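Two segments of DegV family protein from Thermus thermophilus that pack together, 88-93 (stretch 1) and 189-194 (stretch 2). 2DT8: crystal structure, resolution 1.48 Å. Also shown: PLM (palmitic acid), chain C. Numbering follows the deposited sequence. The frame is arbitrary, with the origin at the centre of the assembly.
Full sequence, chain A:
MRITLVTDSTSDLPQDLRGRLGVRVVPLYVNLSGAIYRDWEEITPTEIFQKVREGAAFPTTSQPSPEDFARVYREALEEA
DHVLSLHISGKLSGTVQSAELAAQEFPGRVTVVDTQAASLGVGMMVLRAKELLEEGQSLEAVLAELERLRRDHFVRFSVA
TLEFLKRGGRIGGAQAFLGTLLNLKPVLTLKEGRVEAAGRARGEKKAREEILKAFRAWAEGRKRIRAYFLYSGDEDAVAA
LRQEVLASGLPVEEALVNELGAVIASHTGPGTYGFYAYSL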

# COMPACT_ATOMS: atom_id res chain seq x y z
N ILE A 88 -4.38 5.73 0.67
CA ILE A 88 -4.56 4.49 1.40
C ILE A 88 -6.01 4.47 1.86
O ILE A 88 -6.66 5.50 2.09
CB ILE A 88 -3.59 4.63 2.58
CG1 ILE A 88 -3.83 3.49 3.57
CG2 ILE A 88 -3.73 5.99 3.30
CD1 ILE A 88 -2.72 3.37 4.63
N SER A 89 -6.48 3.24 2.05
CA SER A 89 -7.82 2.95 2.53
C SER A 89 -8.32 3.85 3.66
O SER A 89 -7.64 4.05 4.67
CB SER A 89 -7.88 1.50 3.02
OG SER A 89 -9.13 1.22 3.62
N GLY A 90 -9.54 4.37 3.48
CA GLY A 90 -10.15 5.21 4.49
C GLY A 90 -10.45 4.53 5.83
O GLY A 90 -10.73 5.18 6.83
N LYS A 91 -10.39 3.19 5.76
CA LYS A 91 -10.65 2.45 6.98
C LYS A 91 -9.36 2.12 7.79
O LYS A 91 -9.35 1.63 8.91
CB LYS A 91 -11.24 1.02 6.67
CG LYS A 91 -12.51 1.07 5.84
CD LYS A 91 -13.70 1.38 6.73
CE LYS A 91 -15.00 1.44 5.95
NZ LYS A 91 -15.95 2.36 6.63
N LEU A 92 -8.26 2.52 7.12
CA LEU A 92 -6.97 2.25 7.72
C LEU A 92 -6.34 3.58 8.18
O LEU A 92 -5.43 3.59 9.02
CB LEU A 92 -5.98 1.58 6.75
CG LEU A 92 -6.33 0.21 6.16
CD1 LEU A 92 -5.23 -0.22 5.19
CD2 LEU A 92 -6.52 -0.82 7.27
N SER A 93 -6.83 4.69 7.64
CA SER A 93 -6.22 5.98 7.94
C SER A 93 -7.14 7.16 7.68
O SER A 93 -8.03 7.09 6.83
CB SER A 93 -4.97 6.11 7.06
OG SER A 93 -4.35 7.38 7.16
C1 PLM C . -2.10 6.84 9.83
O1 PLM C . -3.24 7.41 9.42
O2 PLM C . -1.63 7.16 10.90
C2 PLM C . -1.41 5.81 8.96
C3 PLM C . -2.05 4.44 9.22
C4 PLM C . -1.34 3.37 8.39
C5 PLM C . -2.02 2.02 8.63
C6 PLM C . -1.40 0.94 7.74
C7 PLM C . -2.07 -0.38 8.04
C8 PLM C . -1.62 -1.42 7.04
C9 PLM C . -2.55 -2.62 7.16
CA PLM C . -1.85 -3.87 6.67
CB PLM C . -2.02 -3.94 5.16
CC PLM C . -0.68 -3.68 4.50
CD PLM C . -0.34 -4.84 3.59
CE PLM C . 1.09 -4.67 3.07
CF PLM C . 1.49 -5.89 2.24
CG PLM C . 0.87 -5.79 0.84
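Stretch 2 (189-194) TLKEGR

Stretch 2 meets stretch 1 as the tip of a hairpin resting on an irregular loop. Thr189 to Lys191 close a strand that begins earlier in the chain, and Lys191 to Arg194 form a type I' turn, pinned by two backbone hydrogen bonds: Lys191 N to Arg194 O, 2.9 Å, and Arg194 N to Lys191 O, 3.0 Å. Stretch 1 has no regular helix or strand, but it folds back on itself through Leu92 N to Ser89 O, 3.0 Å, with a weak second bond from Ser93 N to Ser89 O, 3.1 Å. The nearest CA atoms across the contact are those of Ser89 and Gly193, 5.3 Å apart, and the contact is small, burying 190 Å² over both sides.

Gly193 is the centre of the contact. Its phi/psi of 83/8 would jam a CB against the carbonyl O of Glu192, which by itself calls for glycine; an ideal CB would also point toward stretch 1 and clash with Ser89 OG at 2.6 Å. Without a CB, Gly193 leaves room for Ser89 OG, and its carbonyl O faces Ser89, Lys91 and Leu92. Ser89, whose CA-to-CB bond points toward stretch 2, has chi1 t (174°) and donates from OG to Gly193 O at 2.7 Å, while Lys91 N donates to the same OG at 3.2 Å. The hydroxyl thus links its own loop to the hairpin. Lys91 CB and Leu92 CG pack against Gly193 O at 3.7 and 3.5 Å.

Lys91 starts toward stretch 2, but its m, m, t, t chain carries its end away, so the contact is made by the aliphatic base; CG lies 4.2 Å from Glu192 O. Glu192 takes phi/psi 54/29, the left-handed conformation expected at this position of a type I' turn. Its CA-to-CB bond points sideways, and its m, m side chain stays at least 6.6 Å from stretch 1, with OE1 hydrogen-bonded elsewhere in the structure.

Leu92 adopts the common m, t rotamer (-60°, 178°). Its CA-to-CB bond runs sideways, yet its end comes nearer stretch 2, placing CD1 4.0 Å from CD2 of Leu190, whose own CA-to-CB bond points toward stretch 1. Leu190, at chi1 -79° and chi2 88°, also sets CD1 3.9 Å from atom CB of the palmitic acid, so the side chain touches both Leu92 and the lipid. The ligand runs past stretch 1 as well: Leu92 O lies 3.5 Å from its C3, and Ser93, chi1 t, donates from OG to its O1 at 2.5 Å, anchoring the carboxyl end.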

# COMPACT_ATOMS: atom_id res chain seq x y z
N THR A 189 -5.12 -10.74 4.00
CA THR A 189 -5.51 -10.03 2.79
C THR A 189 -6.27 -8.78 3.23
O THR A 189 -6.27 -8.42 4.41
CB THR A 189 -6.41 -10.94 1.88
OG1 THR A 189 -6.67 -10.28 0.63
CG2 THR A 189 -7.73 -11.26 2.56
N LEU A 190 -6.87 -8.08 2.27
CA LEU A 190 -7.71 -6.93 2.57
C LEU A 190 -8.98 -7.09 1.75
O LEU A 190 -8.94 -7.55 0.61
CB LEU A 190 -7.04 -5.60 2.18
CG LEU A 190 -5.99 -5.04 3.13
CD1 LEU A 190 -4.63 -5.62 2.79
CD2 LEU A 190 -5.95 -3.52 3.03
N LYS A 191 -10.12 -6.76 2.35
CA LYS A 191 -11.40 -6.81 1.64
C LYS A 191 -12.10 -5.51 2.02
O LYS A 191 -12.16 -5.16 3.20
CB LYS A 191 -12.23 -8.02 2.08
CG LYS A 191 -11.61 -9.36 1.67
CD LYS A 191 -11.52 -9.49 0.15
CE LYS A 191 -10.74 -10.74 -0.23
NZ LYS A 191 -10.69 -10.94 -1.70
N GLU A 192 -12.57 -4.87 1.08
CA GLU A 192 -13.23 -3.60 1.31
C GLU A 192 -12.39 -2.57 2.07
O GLU A 192 -12.90 -1.73 2.79
CB GLU A 192 -14.59 -3.82 1.94
CG GLU A 192 -15.58 -4.45 0.98
CD GLU A 192 -15.83 -3.57 -0.23
OE1 GLU A 192 -16.15 -2.38 -0.05
OE2 GLU A 192 -15.70 -4.08 -1.37
N GLY A 193 -11.07 -2.72 1.87
CA GLY A 193 -10.18 -1.78 2.53
C GLY A 193 -9.80 -2.05 3.99
O GLY A 193 -9.17 -1.23 4.67
N ARG A 194 -10.21 -3.23 4.45
CA ARG A 194 -9.98 -3.68 5.82
C ARG A 194 -9.21 -5.00 5.81
O ARG A 194 -9.47 -5.87 4.98
CB ARG A 194 -11.34 -3.86 6.51
CG ARG A 194 -11.35 -4.62 7.83
CD ARG A 194 -12.81 -4.85 8.27
NE ARG A 194 -12.97 -5.88 9.30
CZ ARG A 194 -12.90 -5.67 10.61
NH1 ARG A 194 -12.67 -4.45 11.08
NH2 ARG A 194 -13.07 -6.68 11.45